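PDB 5LG5: allantoin racemase from Pseudomonas fluorescens, which catalyses the interconversion of the enantiomers of allantoin and probably also racemises other 5-monosubstituted hydantoins. Local coordinates for residues 162-167 with 188-193; 219-222 with 226-229. One frame throughout, in Å; residues are numbered along the deposited sequence.

Contact 1: 162-167 with 188-193; sequences RQAELA and EQIRQR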
loop_
_atom_site.group_PDB
_atom_site.type_symbol
_atom_site.label_atom_id
_atom_site.label_comp_id
_atom_site.label_asym_id
_atom_site.label_seq_id
_atom_site.Cartn_x
_atom_site.Cartn_y
_atom_site.Cartn_z
ATOM N N ARG E 162 -22.598 -9.771 -18.928
ATOM C CA ARG E 162 -22.522 -8.308 -18.995
ATOM C C ARG E 162 -21.463 -7.747 -18.062
ATOM O O ARG E 162 -20.722 -6.846 -18.449
ATOM C CB ARG E 162 -23.866 -7.605 -18.733
ATOM C CG ARG E 162 -23.687 -6.058 -18.757
ATOM C CD ARG E 162 -24.970 -5.199 -18.713
ATOM N NE ARG E 162 -25.748 -5.326 -17.482
ATOM C CZ ARG E 162 -26.827 -6.099 -17.362
ATOM N NH1 ARG E 162 -27.256 -6.789 -18.412
ATOM N NH2 ARG E 162 -27.485 -6.173 -16.209
ATOM N N GLN E 163 -21.389 -8.269 -16.838
ATOM C CA GLN E 163 -20.377 -7.793 -15.890
ATOM C C GLN E 163 -18.978 -8.147 -16.359
ATOM O O GLN E 163 -18.055 -7.348 -16.237
ATOM C CB GLN E 163 -20.626 -8.350 -14.485
ATOM C CG GLN E 163 -21.895 -7.816 -13.849
ATOM C CD GLN E 163 -21.945 -6.308 -13.901
ATOM O OE1 GLN E 163 -20.941 -5.633 -13.657
ATOM N NE2 GLN E 163 -23.109 -5.766 -14.247
ATOM N N ALA E 164 -18.828 -9.348 -16.912
ATOM C CA ALA E 164 -17.541 -9.758 -17.461
ATOM C C ALA E 164 -17.113 -8.825 -18.594
ATOM O O ALA E 164 -15.945 -8.431 -18.684
ATOM C CB ALA E 164 -17.594 -11.198 -17.937
ATOM N N GLU E 165 -18.060 -8.469 -19.458
ATOM C CA GLU E 165 -17.763 -7.560 -20.563
ATOM C C GLU E 165 -17.345 -6.189 -20.042
ATOM O O GLU E 165 -16.413 -5.573 -20.563
ATOM C CB GLU E 165 -18.959 -7.465 -21.518
ATOM C CG GLU E 165 -19.161 -8.741 -22.316
ATOM C CD GLU E 165 -20.411 -8.722 -23.187
ATOM O OE1 GLU E 165 -21.351 -7.947 -22.880
ATOM O OE2 GLU E 165 -20.455 -9.512 -24.161
ATOM N N LEU E 166 -18.023 -5.725 -18.995
ATOM C CA LEU E 166 -17.690 -4.437 -18.400
ATOM C C LEU E 166 -16.320 -4.488 -17.732
ATOM O O LEU E 166 -15.529 -3.545 -17.821
ATOM C CB LEU E 166 -18.763 -4.020 -17.390
ATOM C CG LEU E 166 -20.138 -3.652 -17.949
ATOM C CD1 LEU E 166 -21.142 -3.437 -16.821
ATOM C CD2 LEU E 166 -20.039 -2.382 -18.803
ATOM N N ALA E 167 -16.044 -5.603 -17.069
ATOM C CA ALA E 167 -14.765 -5.788 -16.408
ATOM C C ALA E 167 -13.619 -5.707 -17.417
ATOM O O ALA E 167 -12.614 -5.026 -17.183
ATOM C CB ALA E 167 -14.748 -7.118 -15.675
ATOM N N GLU E 188 -16.914 -21.959 -19.510
ATOM C CA GLU E 188 -16.704 -22.188 -20.934
ATOM C C GLU E 188 -17.630 -21.282 -21.753
ATOM O O GLU E 188 -17.207 -20.656 -22.725
ATOM C CB GLU E 188 -16.870 -23.679 -21.288
ATOM C CG GLU E 188 -15.722 -24.599 -20.800
ATOM C CD GLU E 188 -15.757 -24.933 -19.299
ATOM O OE1 GLU E 188 -14.806 -25.596 -18.810
ATOM O OE2 GLU E 188 -16.725 -24.546 -18.600
ATOM N N GLN E 189 -18.880 -21.180 -21.328
ATOM C CA GLN E 189 -19.840 -20.354 -22.041
ATOM C C GLN E 189 -19.448 -18.876 -21.964
ATOM O O GLN E 189 -19.549 -18.147 -22.954
ATOM C CB GLN E 189 -21.251 -20.577 -21.478
ATOM C CG GLN E 189 -21.692 -22.036 -21.458
ATOM C CD GLN E 189 -21.803 -22.609 -20.056
ATOM O OE1 GLN E 189 -20.803 -22.747 -19.347
ATOM N NE2 GLN E 189 -23.025 -22.951 -19.648
ATOM N N ILE E 190 -19.008 -18.438 -20.784
ATOM C CA ILE E 190 -18.552 -17.053 -20.582
ATOM C C ILE E 190 -17.295 -16.756 -21.394
ATOM O O ILE E 190 -17.160 -15.667 -21.966
ATOM C CB ILE E 190 -18.314 -16.754 -19.081
ATOM C CG1 ILE E 190 -19.612 -16.962 -18.307
ATOM C CG2 ILE E 190 -17.810 -15.331 -18.878
ATOM C CD1 ILE E 190 -19.410 -17.079 -16.828
ATOM N N ARG E 191 -16.367 -17.716 -21.421
ATOM C CA ARG E 191 -15.154 -17.590 -22.237
ATOM C C ARG E 191 -15.511 -17.359 -23.700
ATOM O O ARG E 191 -14.991 -16.441 -24.344
ATOM C CB ARG E 191 -14.291 -18.849 -22.140
ATOM C CG ARG E 191 -13.039 -18.796 -23.020
ATOM C CD ARG E 191 -12.507 -20.201 -23.273
ATOM N NE ARG E 191 -13.599 -21.052 -23.750
ATOM C CZ ARG E 191 -13.798 -22.313 -23.377
ATOM N NH1 ARG E 191 -12.959 -22.902 -22.531
ATOM N NH2 ARG E 191 -14.835 -22.990 -23.862
ATOM N N GLN E 192 -16.399 -18.203 -24.216
ATOM C CA GLN E 192 -16.834 -18.112 -25.605
ATOM C C GLN E 192 -17.498 -16.771 -25.875
ATOM O O GLN E 192 -17.330 -16.181 -26.939
ATOM C CB GLN E 192 -17.781 -19.264 -25.951
ATOM C CG GLN E 192 -17.085 -20.590 -26.221
ATOM C CD GLN E 192 -16.074 -20.511 -27.364
ATOM O OE1 GLN E 192 -14.935 -20.066 -27.181
ATOM N NE2 GLN E 192 -16.507 -20.900 -28.561
ATOM N N ARG E 193 -18.234 -16.292 -24.880
ATOM C CA ARG E 193 -18.995 -15.059 -24.998
ATOM C C ARG E 193 -18.123 -13.805 -24.794
ATOM O O ARG E 193 -18.480 -12.729 -25.268
ATOM C CB ARG E 193 -20.195 -15.116 -24.033
ATOM C CG ARG E 193 -21.334 -16.036 -24.532
ATOM C CD ARG E 193 -22.427 -16.318 -23.477
ATOM N NE ARG E 193 -23.512 -15.327 -23.389
ATOM C CZ ARG E 193 -24.736 -15.609 -22.937
ATOM N NH1 ARG E 193 -25.037 -16.859 -22.605
ATOM N NH2 ARG E 193 -25.678 -14.673 -22.878
#
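The methyl of A164 meets one branch of I190 in a small contact of 82 Å²: CB of A164 lies 4.2 Å from CG2 of I190, a single apolar touch where the backbones come to 8.0 Å between the CA atoms of A164 and I190. The CB of A164 is aimed at the opposing helix, whereas that of I190 leaves its own helix obliquely. It is the shorter branch of I190 that reaches A164: with CG1 beside the backbone N (chi1 -60°), CG2 takes the position anti to that N. I190 also lies against M157 and I160, so it runs along helix 153-171 beyond the segment 162-167. Beneath the pair is strand 175-179, touched by A164 at I176 and by I190 at L178. This is the packing of consecutive helices in a parallel alpha/beta domain, here the helices before and after that strand. Farther out the contact turns polar but loose. E165 keeps its chain extended beyond CG, which brings OE2 to 3.9 Å from the backbone O of R193; both are acceptors, so this is a proximity and not a bond. The same carboxylate oxygen stays 6.6 Å from NE of R193, too far for an ion pair. R193 instead directs NH2 to E158, a salt bridge to an earlier turn of helix 153-171, while its side chain rests on M157 and V161.

Contact 2: 219-222 with 226-229; sequences TSKI and ATPR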
loop_
_atom_site.group_PDB
_atom_site.type_symbol
_atom_site.label_atom_id
_atom_site.label_comp_id
_atom_site.label_asym_id
_atom_site.label_seq_id
_atom_site.Cartn_x
_atom_site.Cartn_y
_atom_site.Cartn_z
ATOM N N THR E 219 -0.456 -27.692 5.123
ATOM C CA THR E 219 -0.484 -26.466 5.917
ATOM C C THR E 219 0.675 -26.409 6.915
ATOM O O THR E 219 0.988 -27.393 7.582
ATOM C CB THR E 219 -1.804 -26.347 6.699
ATOM O OG1 THR E 219 -2.908 -26.504 5.797
ATOM C CG2 THR E 219 -1.898 -25.003 7.415
ATOM N N SER E 220 1.346 -25.267 6.980
ATOM C CA SER E 220 2.375 -25.072 7.989
ATOM C C SER E 220 1.750 -25.034 9.377
ATOM O O SER E 220 0.804 -24.264 9.612
ATOM C CB SER E 220 3.130 -23.771 7.743
ATOM O OG SER E 220 4.075 -23.566 8.783
ATOM N N LYS E 221 2.291 -25.824 10.303
ATOM C CA LYS E 221 1.721 -25.879 11.646
ATOM C C LYS E 221 2.565 -25.103 12.643
ATOM O O LYS E 221 2.404 -25.248 13.854
ATOM C CB LYS E 221 1.555 -27.330 12.115
ATOM C CG LYS E 221 0.779 -28.251 11.156
ATOM C CD LYS E 221 -0.626 -27.736 10.852
ATOM C CE LYS E 221 -1.574 -27.905 12.020
ATOM N NZ LYS E 221 -2.955 -27.464 11.630
ATOM N N ILE E 222 3.439 -24.253 12.130
ATOM C CA ILE E 222 4.435 -23.568 12.958
ATOM C C ILE E 222 3.897 -22.382 13.778
ATOM O O ILE E 222 4.377 -22.108 14.873
ATOM C CB ILE E 222 5.652 -23.119 12.099
ATOM C CG1 ILE E 222 6.885 -22.877 12.980
ATOM C CG2 ILE E 222 5.324 -21.882 11.253
ATOM C CD1 ILE E 222 7.536 -24.161 13.466
ATOM N N ALA E 226 -1.134 -23.500 13.698
ATOM C CA ALA E 226 -0.832 -24.557 14.649
ATOM C C ALA E 226 -2.128 -25.204 15.139
ATOM O O ALA E 226 -3.199 -24.586 15.106
ATOM C CB ALA E 226 -0.042 -24.000 15.827
ATOM N N THR E 227 -2.025 -26.451 15.589
ATOM C CA THR E 227 -3.158 -27.156 16.176
ATOM C C THR E 227 -3.799 -26.288 17.264
ATOM O O THR E 227 -3.083 -25.629 18.023
ATOM C CB THR E 227 -2.679 -28.475 16.801
ATOM O OG1 THR E 227 -2.024 -29.262 15.795
ATOM C CG2 THR E 227 -3.845 -29.254 17.374
ATOM N N PRO E 228 -5.146 -26.230 17.313
ATOM C CA PRO E 228 -5.688 -25.433 18.417
ATOM C C PRO E 228 -5.173 -25.967 19.742
ATOM O O PRO E 228 -4.987 -27.183 19.880
ATOM C CB PRO E 228 -7.202 -25.636 18.294
ATOM C CG PRO E 228 -7.417 -25.933 16.810
ATOM C CD PRO E 228 -6.202 -26.736 16.410
ATOM N N ARG E 229 -4.869 -25.062 20.666
ATOM C CA ARG E 229 -4.419 -25.426 22.011
ATOM C C ARG E 229 -5.568 -26.104 22.764
ATOM O O ARG E 229 -6.681 -25.572 22.800
ATOM C CB ARG E 229 -3.972 -24.155 22.741
ATOM C CG ARG E 229 -3.139 -23.254 21.828
ATOM C CD ARG E 229 -2.480 -22.076 22.533
ATOM N NE ARG E 229 -2.397 -22.197 23.985
ATOM C CZ ARG E 229 -1.244 -22.229 24.648
ATOM N NH1 ARG E 229 -0.106 -22.156 23.977
ATOM N NH2 ARG E 229 -1.231 -22.343 25.972
HETATM O O HOH W 1 0.739 -27.728 15.511
HETATM O O HOH W 2 -3.933 -29.957 13.767
#
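The ammonium nitrogen NZ of K221 is gripped by the backbone oxygen of Y225, just ahead of A226, and by those of Q85 and E86 in the last turn of helix 81-87 and of L88 just past it, where the helix dipole would probably favour a positive charge. With more acceptors than N-H groups, some must share a proton. The chain gets there by bending at chi2 (-58°) and chi3 (-73°), and it crosses T227 at a slant, CE of K221 lying 3.9 Å from the backbone N of T227. Two waters bridge the segments. One accepts from OG1 of T227 at 2.9 Å and, weakly, from NZ of K221; the other accepts from N of T227 at 3.0 Å and gives a weak bond to O of K221. The segments form the sides of an irregular loop after helix 201-214, with K221 and A226 4.2 Å apart at their CA atoms. The methyl of A226 sits against the carbonyl of K221, CB to O 3.4 Å, and the CA of A226 makes a CA-H...O contact with the same oxygen, at 3.4 Å and 126° at the hydrogen. OG of S220 hydrogen-bonds the backbone O of E174 of a second subunit and receives a weak bond from N of I222 (3.5 Å), while the carbonyls of A226 and T227 receive R118 of a third subunit.

Contact 1 closes before contact 2 opens along the chain, and they sit on opposite sides of its centre, their own centres 40 Å apart and nearest atoms about 27 Å. Contact 1 pairs two helices, 153-171 and 187-194, that pack on the parallel sheet containing strand 175-179. Between the two contacts come strand 198-199 of that sheet and helix 201-214, after which the chain returns to helix 81-87, which in sequence follows strand 70-74 and precedes 92-94 of the other sheet; contact 2 lies against this helix. In the assembly, S220 and I222 of contact 2 pack on P197 and T194 of a second subunit, T194 directly following segment 188-193 in that copy and P197 a few positions further on.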